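Local atomic coordinates of glycosyl hydrolase family 2, TIM barrel domain protein (Faecalibacterium prausnitzii A2-165, PDB entry 6ED2), a protein that probably hydrolyses beta-glucuronides, releasing glucuronic acid, as a beta-glucuronidase of glycosyl hydrolase family 2 from a human gut bacterium. Residues N162-T167 / A184-D189; T167-G172 / D376-V381; D276-I281 / E290-I295. All coordinates share one frame; numbering follows the deposited sequence.

Contact 1 of 3, residues N162-T167 / A184-D189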
loop_
_atom_site.group_PDB
_atom_site.type_symbol
_atom_site.label_atom_id
_atom_site.label_comp_id
_atom_site.label_asym_id
_atom_site.label_seq_id
_atom_site.Cartn_x
_atom_site.Cartn_y
_atom_site.Cartn_z
ATOM N N ASN A 162 -23.753 26.141 2.605
ATOM C CA ASN A 162 -22.603 25.792 1.774
ATOM C C ASN A 162 -22.983 25.557 0.317
ATOM O O ASN A 162 -22.231 24.907 -0.423
ATOM C CB ASN A 162 -21.885 24.566 2.340
ATOM C CG ASN A 162 -22.741 23.319 2.294
ATOM O OD1 ASN A 162 -23.942 23.387 2.031
ATOM N ND2 ASN A 162 -22.127 22.163 2.560
ATOM N N GLU A 163 -24.139 26.056 -0.108
ATOM C CA GLU A 163 -24.542 25.908 -1.497
ATOM C C GLU A 163 -23.638 26.733 -2.403
ATOM O O GLU A 163 -23.118 27.784 -2.018
ATOM C CB GLU A 163 -26.004 26.313 -1.676
ATOM C CG GLU A 163 -26.944 25.313 -1.068
ATOM C CD GLU A 163 -28.397 25.773 -1.036
ATOM O OE1 GLU A 163 -28.865 26.199 0.035
ATOM O OE2 GLU A 163 -29.084 25.664 -2.066
ATOM N N LEU A 164 -23.428 26.216 -3.608
ATOM C CA LEU A 164 -22.591 26.842 -4.614
ATOM C C LEU A 164 -23.438 27.511 -5.696
ATOM O O LEU A 164 -24.531 27.050 -6.033
ATOM C CB LEU A 164 -21.672 25.799 -5.241
ATOM C CG LEU A 164 -20.672 25.157 -4.273
ATOM C CD1 LEU A 164 -19.820 24.137 -5.012
ATOM C CD2 LEU A 164 -19.805 26.225 -3.594
ATOM N N SER A 165 -22.914 28.599 -6.253
ATOM C CA SER A 165 -23.564 29.282 -7.371
ATOM C C SER A 165 -22.489 29.905 -8.250
ATOM O O SER A 165 -21.294 29.846 -7.941
ATOM C CB SER A 165 -24.542 30.358 -6.889
ATOM O OG SER A 165 -23.803 31.508 -6.503
ATOM N N GLU A 166 -22.930 30.522 -9.348
ATOM C CA GLU A 166 -22.045 31.183 -10.291
ATOM C C GLU A 166 -21.786 32.646 -9.936
ATOM O O GLU A 166 -21.119 33.347 -10.706
ATOM C CB GLU A 166 -22.618 31.081 -11.709
ATOM C CG GLU A 166 -22.862 29.645 -12.143
ATOM C CD GLU A 166 -23.257 29.515 -13.610
ATOM O OE1 GLU A 166 -23.682 30.526 -14.214
ATOM O OE2 GLU A 166 -23.106 28.400 -14.164
ATOM N N THR A 167 -22.290 33.124 -8.797
ATOM C CA THR A 167 -22.042 34.500 -8.383
ATOM C C THR A 167 -21.177 34.595 -7.129
ATOM O O THR A 167 -21.040 35.689 -6.569
ATOM C CB THR A 167 -23.367 35.245 -8.168
ATOM O OG1 THR A 167 -24.235 34.463 -7.344
ATOM C CG2 THR A 167 -24.053 35.499 -9.497
ATOM N N ALA A 184 -23.600 19.392 -3.836
ATOM C CA ALA A 184 -22.790 20.451 -4.421
ATOM C C ALA A 184 -22.070 19.929 -5.655
ATOM O O ALA A 184 -21.582 18.794 -5.673
ATOM C CB ALA A 184 -21.775 20.994 -3.413
ATOM N N ALA A 185 -22.016 20.764 -6.693
ATOM C CA ALA A 185 -21.356 20.432 -7.956
ATOM C C ALA A 185 -20.345 21.527 -8.255
ATOM O O ALA A 185 -20.637 22.468 -9.005
ATOM C CB ALA A 185 -22.368 20.293 -9.094
ATOM N N PRO A 186 -19.149 21.441 -7.681
ATOM C CA PRO A 186 -18.174 22.525 -7.845
ATOM C C PRO A 186 -17.674 22.619 -9.274
ATOM O O PRO A 186 -17.594 21.620 -9.986
ATOM C CB PRO A 186 -17.031 22.125 -6.904
ATOM C CG PRO A 186 -17.575 21.045 -6.021
ATOM C CD PRO A 186 -18.636 20.354 -6.828
ATOM N N TYR A 187 -17.326 23.844 -9.688
ATOM C CA TYR A 187 -16.521 24.033 -10.886
ATOM C C TYR A 187 -15.046 23.999 -10.560
ATOM O O TYR A 187 -14.226 24.392 -11.400
ATOM C CB TYR A 187 -16.840 25.362 -11.591
ATOM C CG TYR A 187 -18.274 25.546 -12.030
ATOM C CD1 TYR A 187 -19.156 24.462 -12.106
ATOM C CD2 TYR A 187 -18.753 26.814 -12.365
ATOM C CE1 TYR A 187 -20.472 24.643 -12.501
ATOM C CE2 TYR A 187 -20.052 27.005 -12.751
ATOM C CZ TYR A 187 -20.910 25.924 -12.822
ATOM O OH TYR A 187 -22.202 26.124 -13.215
ATOM N N PHE A 188 -14.699 23.566 -9.347
ATOM C CA PHE A 188 -13.325 23.556 -8.879
ATOM C C PHE A 188 -12.951 22.153 -8.427
ATOM O O PHE A 188 -13.797 21.288 -8.202
ATOM C CB PHE A 188 -13.091 24.570 -7.748
ATOM C CG PHE A 188 -14.137 24.545 -6.678
ATOM C CD1 PHE A 188 -14.020 23.678 -5.588
ATOM C CD2 PHE A 188 -15.234 25.394 -6.747
ATOM C CE1 PHE A 188 -14.990 23.662 -4.570
ATOM C CE2 PHE A 188 -16.219 25.386 -5.757
ATOM C CZ PHE A 188 -16.098 24.520 -4.662
ATOM N N ASP A 189 -11.655 21.866 -8.357
ATOM C CA ASP A 189 -11.268 20.468 -8.148
ATOM C C ASP A 189 -11.469 20.014 -6.701
ATOM O O ASP A 189 -11.786 18.844 -6.473
ATOM C CB ASP A 189 -9.808 20.254 -8.588
ATOM C CG ASP A 189 -9.415 18.774 -8.697
ATOM O OD1 ASP A 189 -8.209 18.483 -8.895
ATOM O OD2 ASP A 189 -10.300 17.902 -8.586
#
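Y187 and E166 meet through their polar ends. Y187 OH donates to E166 OE2 at 2.6 Å. OE2 accepts through its anti lone pair, the one away from OE1. OE2 lies at the edge of the tyrosine ring, in its plane. The carboxylate plane is turned 62° from that ring. The aliphatic part of E166 joins in, with E166 CG 3.9 Å from Y187 CE2. Beyond CG the E166 chain is extended (chi2 -172°), which carries the carboxylate out to the tyrosine. OE1 has its own partner, a salt bridge to K406, whose charge would probably favour the ionised carboxylate. With an alanine here, Y187 OH and K406 NZ would probably each lose their carboxylate mate, and the tyrosine ring would be less firmly fixed.

L164 makes the apolar half with a single methyl. L164 CD1 lies 3.7 Å from P186 CA, and the same CD1 is 4.0 Å from A184 CB. L164 CD1 also comes within 3.8 Å of F188 CZ, the two side chains approaching from opposite directions. F188 is placed by its first torsion (chi1 46°, CG between the backbone N and the carbonyl carbon). One face of its ring is turned to P186. P186 CB lies over the centre of the F188 ring, 3.3 Å above its plane.

In the next shell, S165 OG and T167 OG1 share a hydrogen bond. Both segments lie in the family 2 sugar-binding domain. Residues 162-167 follow strand 152-161, and 184-189 leave strand 182-186. Strand 182-186 pairs with strand 172-176, where T173 touches A185 and Y187. T167 O accepts from N415 of helix 409-427, so the loop also leans on that helix.

Contact 2 of 3, residues T167-G172 / D376-V381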
loop_
_atom_site.group_PDB
_atom_site.type_symbol
_atom_site.label_atom_id
_atom_site.label_comp_id
_atom_site.label_asym_id
_atom_site.label_seq_id
_atom_site.Cartn_x
_atom_site.Cartn_y
_atom_site.Cartn_z
ATOM N N THR A 167 -22.290 33.124 -8.797
ATOM C CA THR A 167 -22.042 34.500 -8.383
ATOM C C THR A 167 -21.177 34.595 -7.129
ATOM O O THR A 167 -21.040 35.689 -6.569
ATOM C CB THR A 167 -23.367 35.245 -8.168
ATOM O OG1 THR A 167 -24.235 34.463 -7.344
ATOM C CG2 THR A 167 -24.053 35.499 -9.497
ATOM N N MET A 168 -20.565 33.497 -6.691
ATOM C CA MET A 168 -19.774 33.482 -5.467
ATOM C C MET A 168 -18.351 33.014 -5.751
ATOM O O MET A 168 -18.044 32.441 -6.798
ATOM C CB MET A 168 -20.402 32.555 -4.419
ATOM C CG MET A 168 -20.444 31.104 -4.895
ATOM S SD MET A 168 -21.020 29.929 -3.655
ATOM C CE MET A 168 -19.553 29.776 -2.608
ATOM N N LEU A 169 -17.486 33.244 -4.773
ATOM C CA LEU A 169 -16.132 32.728 -4.775
ATOM C C LEU A 169 -15.998 31.697 -3.663
ATOM O O LEU A 169 -16.098 32.067 -2.480
ATOM C CB LEU A 169 -15.141 33.865 -4.568
ATOM C CG LEU A 169 -14.879 34.847 -5.708
ATOM C CD1 LEU A 169 -16.054 35.791 -5.968
ATOM C CD2 LEU A 169 -13.661 35.635 -5.319
ATOM N N PRO A 170 -15.757 30.408 -3.964
ATOM C CA PRO A 170 -15.523 29.822 -5.290
ATOM C C PRO A 170 -16.820 29.469 -6.015
ATOM O O PRO A 170 -17.874 29.365 -5.385
ATOM C CB PRO A 170 -14.731 28.560 -4.965
ATOM C CG PRO A 170 -15.314 28.113 -3.640
ATOM C CD PRO A 170 -15.664 29.392 -2.894
ATOM N N ALA A 171 -16.740 29.269 -7.327
ATOM C CA ALA A 171 -17.927 29.148 -8.166
ATOM C C ALA A 171 -18.313 27.692 -8.398
ATOM O O ALA A 171 -17.465 26.801 -8.490
ATOM C CB ALA A 171 -17.688 29.835 -9.512
ATOM N N GLY A 172 -19.608 27.460 -8.519
ATOM C CA GLY A 172 -20.072 26.140 -8.892
ATOM C C GLY A 172 -21.567 26.169 -9.023
ATOM O O GLY A 172 -22.161 27.233 -9.200
ATOM N N ASP A 376 -0.698 35.569 -2.080
ATOM C CA ASP A 376 -1.991 35.547 -1.406
ATOM C C ASP A 376 -3.096 35.540 -2.453
ATOM O O ASP A 376 -3.155 36.437 -3.310
ATOM C CB ASP A 376 -2.116 36.770 -0.497
ATOM C CG ASP A 376 -3.016 36.534 0.724
ATOM O OD1 ASP A 376 -3.665 35.459 0.861
ATOM O OD2 ASP A 376 -3.081 37.472 1.552
ATOM N N GLU A 377 -3.986 34.557 -2.374
ATOM C CA GLU A 377 -4.951 34.307 -3.435
ATOM C C GLU A 377 -6.382 34.350 -2.911
ATOM O O GLU A 377 -6.715 33.699 -1.912
ATOM C CB GLU A 377 -4.678 32.958 -4.103
ATOM C CG GLU A 377 -5.632 32.655 -5.256
ATOM C CD GLU A 377 -5.163 31.480 -6.117
ATOM O OE1 GLU A 377 -4.111 31.608 -6.796
ATOM O OE2 GLU A 377 -5.857 30.434 -6.118
ATOM N N VAL A 378 -7.228 35.076 -3.625
ATOM C CA VAL A 378 -8.651 35.223 -3.332
ATOM C C VAL A 378 -9.406 34.027 -3.927
ATOM O O VAL A 378 -8.903 33.403 -4.870
ATOM C CB VAL A 378 -9.103 36.594 -3.869
ATOM C CG1 VAL A 378 -9.419 36.539 -5.353
ATOM C CG2 VAL A 378 -10.209 37.202 -3.044
ATOM N N PRO A 379 -10.584 33.611 -3.408
ATOM C CA PRO A 379 -11.183 32.357 -3.918
ATOM C C PRO A 379 -11.835 32.468 -5.296
ATOM O O PRO A 379 -12.889 31.870 -5.537
ATOM C CB PRO A 379 -12.223 31.999 -2.845
ATOM C CG PRO A 379 -11.931 32.902 -1.672
ATOM C CD PRO A 379 -11.348 34.135 -2.264
ATOM N N ALA A 380 -11.199 33.197 -6.219
ATOM C CA ALA A 380 -11.731 33.400 -7.570
ATOM C C ALA A 380 -11.331 32.228 -8.468
ATOM O O ALA A 380 -10.523 32.336 -9.400
ATOM C CB ALA A 380 -11.242 34.723 -8.138
ATOM N N VAL A 381 -11.914 31.079 -8.161
ATOM C CA VAL A 381 -11.616 29.842 -8.863
ATOM C C VAL A 381 -12.939 29.231 -9.291
ATOM O O VAL A 381 -13.967 29.409 -8.627
ATOM C CB VAL A 381 -10.794 28.865 -7.982
ATOM C CG1 VAL A 381 -11.574 28.508 -6.713
ATOM C CG2 VAL A 381 -10.387 27.600 -8.774
#
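L169, P170 and A171 settle on P379, A380 and V381 at a buried domain interface. A loop of the sugar-binding domain meets the loop leaving strand 373-377 of the TIM barrel, at the strand's C-terminal end. A171 N donates to V381 O at 3.1 Å, nearly straight (170° at the hydrogen) and almost in line with the V381 carbonyl.

L169 lies against the P379-A380 backbone. L169 CB is 3.2 Å from P379 O, and L169 CD2 reaches 3.8 Å to A380 CB. The peptide bond before P170 is cis. P170 CA gives a CA-H...O contact to P379 O at 3.3 Å (133° at the hydrogen). P170 CB meets V381 CG1 at 3.6 Å, a methyl that chi1 of 60° sets between the V381 backbone N and carbonyl carbon.

A380 is the centre of an inverse gamma turn, closed by a weak bond from V381 N to P379 O. H416 of helix 409-427 touches V378 and A380. N440 touches V381.

No charged group meets another across the contact. The two domains are joined here by buried apolar side chains and one nearly straight backbone hydrogen bond.

Contact 3 of 3, residues D276-I281 / E290-I295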
loop_
_atom_site.group_PDB
_atom_site.type_symbol
_atom_site.label_atom_id
_atom_site.label_comp_id
_atom_site.label_asym_id
_atom_site.label_seq_id
_atom_site.Cartn_x
_atom_site.Cartn_y
_atom_site.Cartn_z
ATOM N N ASP A 276 8.276 44.456 17.354
ATOM C CA ASP A 276 7.002 44.559 18.052
ATOM C C ASP A 276 6.445 45.962 17.853
ATOM O O ASP A 276 7.126 46.953 18.139
ATOM C CB ASP A 276 7.161 44.227 19.533
ATOM C CG ASP A 276 7.525 42.772 19.760
ATOM O OD1 ASP A 276 6.750 41.896 19.331
ATOM O OD2 ASP A 276 8.593 42.504 20.341
ATOM N N LEU A 277 5.219 46.035 17.351
ATOM C CA LEU A 277 4.561 47.293 17.054
ATOM C C LEU A 277 3.526 47.568 18.135
ATOM O O LEU A 277 2.711 46.695 18.452
ATOM C CB LEU A 277 3.900 47.233 15.671
ATOM C CG LEU A 277 3.232 48.495 15.114
ATOM C CD1 LEU A 277 4.262 49.595 14.890
ATOM C CD2 LEU A 277 2.539 48.178 13.816
ATOM N N VAL A 278 3.559 48.775 18.699
ATOM C CA VAL A 278 2.619 49.190 19.736
ATOM C C VAL A 278 1.879 50.427 19.245
ATOM O O VAL A 278 2.483 51.495 19.086
ATOM C CB VAL A 278 3.327 49.479 21.064
ATOM C CG1 VAL A 278 2.318 49.898 22.136
ATOM C CG2 VAL A 278 4.128 48.275 21.496
ATOM N N ILE A 279 0.571 50.302 19.039
ATOM C CA ILE A 279 -0.269 51.419 18.627
ATOM C C ILE A 279 -1.216 51.766 19.764
ATOM O O ILE A 279 -2.003 50.917 20.197
ATOM C CB ILE A 279 -1.077 51.099 17.356
ATOM C CG1 ILE A 279 -0.197 50.547 16.234
ATOM C CG2 ILE A 279 -1.853 52.341 16.913
ATOM C CD1 ILE A 279 -1.016 49.959 15.103
ATOM N N ARG A 280 -1.199 53.028 20.195
ATOM C CA ARG A 280 -2.012 53.450 21.329
ATOM C C ARG A 280 -2.827 54.695 21.001
ATOM O O ARG A 280 -2.358 55.594 20.298
ATOM C CB ARG A 280 -1.122 53.715 22.559
ATOM C CG ARG A 280 -0.528 52.460 23.156
ATOM C CD ARG A 280 0.191 52.752 24.458
ATOM N NE ARG A 280 0.312 51.542 25.263
ATOM C CZ ARG A 280 0.593 51.530 26.562
ATOM N NH1 ARG A 280 0.795 52.668 27.219
ATOM N NH2 ARG A 280 0.669 50.375 27.208
ATOM N N ILE A 281 -4.053 54.731 21.516
ATOM C CA ILE A 281 -4.873 55.935 21.564
ATOM C C ILE A 281 -4.845 56.466 22.992
ATOM O O ILE A 281 -4.948 55.687 23.949
ATOM C CB ILE A 281 -6.317 55.646 21.114
ATOM C CG1 ILE A 281 -6.339 55.005 19.724
ATOM C CG2 ILE A 281 -7.172 56.933 21.156
ATOM C CD1 ILE A 281 -7.721 54.511 19.307
ATOM N N GLU A 290 -5.129 50.056 22.854
ATOM C CA GLU A 290 -3.793 49.639 22.469
ATOM C C GLU A 290 -3.918 48.438 21.552
ATOM O O GLU A 290 -4.670 47.504 21.844
ATOM C CB GLU A 290 -2.937 49.304 23.685
ATOM C CG GLU A 290 -1.712 48.493 23.348
ATOM C CD GLU A 290 -0.937 48.115 24.587
ATOM O OE1 GLU A 290 -1.304 47.110 25.239
ATOM O OE2 GLU A 290 0.010 48.854 24.927
ATOM N N TYR A 291 -3.229 48.495 20.421
ATOM C CA TYR A 291 -3.147 47.369 19.515
ATOM C C TYR A 291 -1.690 46.974 19.395
ATOM O O TYR A 291 -0.800 47.816 19.495
ATOM C CB TYR A 291 -3.743 47.656 18.121
ATOM C CG TYR A 291 -3.896 46.369 17.344
ATOM C CD1 TYR A 291 -4.908 45.451 17.662
ATOM C CD2 TYR A 291 -2.988 46.031 16.343
ATOM C CE1 TYR A 291 -5.022 44.248 16.975
ATOM C CE2 TYR A 291 -3.088 44.824 15.659
ATOM C CZ TYR A 291 -4.101 43.939 15.978
ATOM O OH TYR A 291 -4.198 42.751 15.283
ATOM N N LEU A 292 -1.462 45.673 19.248
ATOM C CA LEU A 292 -0.134 45.085 19.267
ATOM C C LEU A 292 0.019 44.140 18.085
ATOM O O LEU A 292 -0.880 43.359 17.779
ATOM C CB LEU A 292 0.113 44.325 20.579
ATOM C CG LEU A 292 -0.011 45.106 21.890
ATOM C CD1 LEU A 292 -0.132 44.132 23.068
ATOM C CD2 LEU A 292 1.191 46.023 22.084
ATOM N N ASP A 293 1.160 44.208 17.421
ATOM C CA ASP A 293 1.388 43.352 16.272
ATOM C C ASP A 293 2.891 43.222 16.098
ATOM O O ASP A 293 3.682 43.837 16.823
ATOM C CB ASP A 293 0.698 43.907 15.017
ATOM C CG ASP A 293 0.356 42.825 13.988
ATOM O OD1 ASP A 293 0.819 41.661 14.132
ATOM O OD2 ASP A 293 -0.360 43.164 13.011
ATOM N N ARG A 294 3.274 42.364 15.166
ATOM C CA ARG A 294 4.672 42.167 14.822
ATOM C C ARG A 294 4.815 42.367 13.328
ATOM O O ARG A 294 3.977 41.890 12.554
ATOM C CB ARG A 294 5.142 40.790 15.241
ATOM C CG ARG A 294 4.912 40.547 16.718
ATOM C CD ARG A 294 5.215 39.125 17.088
ATOM N NE ARG A 294 6.648 38.874 17.191
ATOM C CZ ARG A 294 7.212 37.716 16.855
ATOM N NH1 ARG A 294 6.450 36.719 16.376
ATOM N NH2 ARG A 294 8.528 37.561 16.977
ATOM N N ILE A 295 5.851 43.102 12.929
ATOM C CA ILE A 295 6.063 43.448 11.535
ATOM C C ILE A 295 7.507 43.143 11.172
ATOM O O ILE A 295 8.399 43.125 12.021
ATOM C CB ILE A 295 5.749 44.927 11.243
ATOM C CG1 ILE A 295 6.700 45.823 12.031
ATOM C CG2 ILE A 295 4.314 45.246 11.553
ATOM C CD1 ILE A 295 6.344 47.307 11.947
#
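D276-I281 and E290-I295 are the paired arms of a beta hairpin, antiparallel, in a four-stranded sheet. The sheet belongs to the immunoglobulin-like domain of family 2 enzymes. The short strand axes run 153° apart. Strand 275-283 also pairs with strand 238-244, whose T239 and E241 bind a magnesium ion. The R280 side chain comes within about 4 Å of that ion, and V278 lies close to E241.

L277 and D293 form a hydrogen-bonded pair, with L277 N to D293 O at 2.7 Å and D293 N to L277 O at 3.1 Å. I279 and Y291 form the next, with Y291 N to I279 O at 2.7 Å. D276-R294, V278-L292 and R280-E290 are the non-hydrogen-bonded pairs, and their side chains share one face.

On that face V278 and L292 lie side by side, V278 CG2 to L292 CD2 at 3.7 Å. L292 also packs on F153 of a second subunit. D276 and R294 run alongside each other in a long, loose salt bridge.

The other face carries L277, whose CD2 meets I295 CG2 at 4.1 Å. Y213 of strand 210-219 packs on L277, I279 and I295, while on the first face R294 NH1 has a salt bridge to E369.

R280 and E290 form a salt bridge. The E290 chain starts with CG anti to the backbone N (chi1 163°) and stays extended beyond it, which brings OE2 alongside R280. E290 OE1 is hydrogen-bonded to T35 OG1, while OE2 takes the arginine. R280 grips it side-on: E290 OE2 accepts from R280 NE at 2.7 Å and from R280 NH2 at 2.8 Å. Both nitrogens reach that oxygen from the same face of the carboxylate, and the oxygen lies in the guanidinium plane.

In the fold
From the N terminus, the chain leaves strand 152-161 and enters 162-167. Contact 1 closes the loop of 16 residues up to 184-189, which contains strand 172-176 and the start of strand 182-186. Contact 2 opens inside that loop, at 167-172, and closes only at 376-381, so the two cross and share T167. Two probable backbone hydrogen bonds also join them, G172 N with S165 O and Y187 N with A171 O. Contact 3 is nested within the 203 residues that contact 2 spans and closes a hairpin. Contact 1 stays within the sugar-binding domain. Contact 2 ties that domain to the TIM barrel. Contact 3 pairs two strands of the domain that lies between these two in sequence. The centres of contacts 3 and 1 are about 40 Å apart.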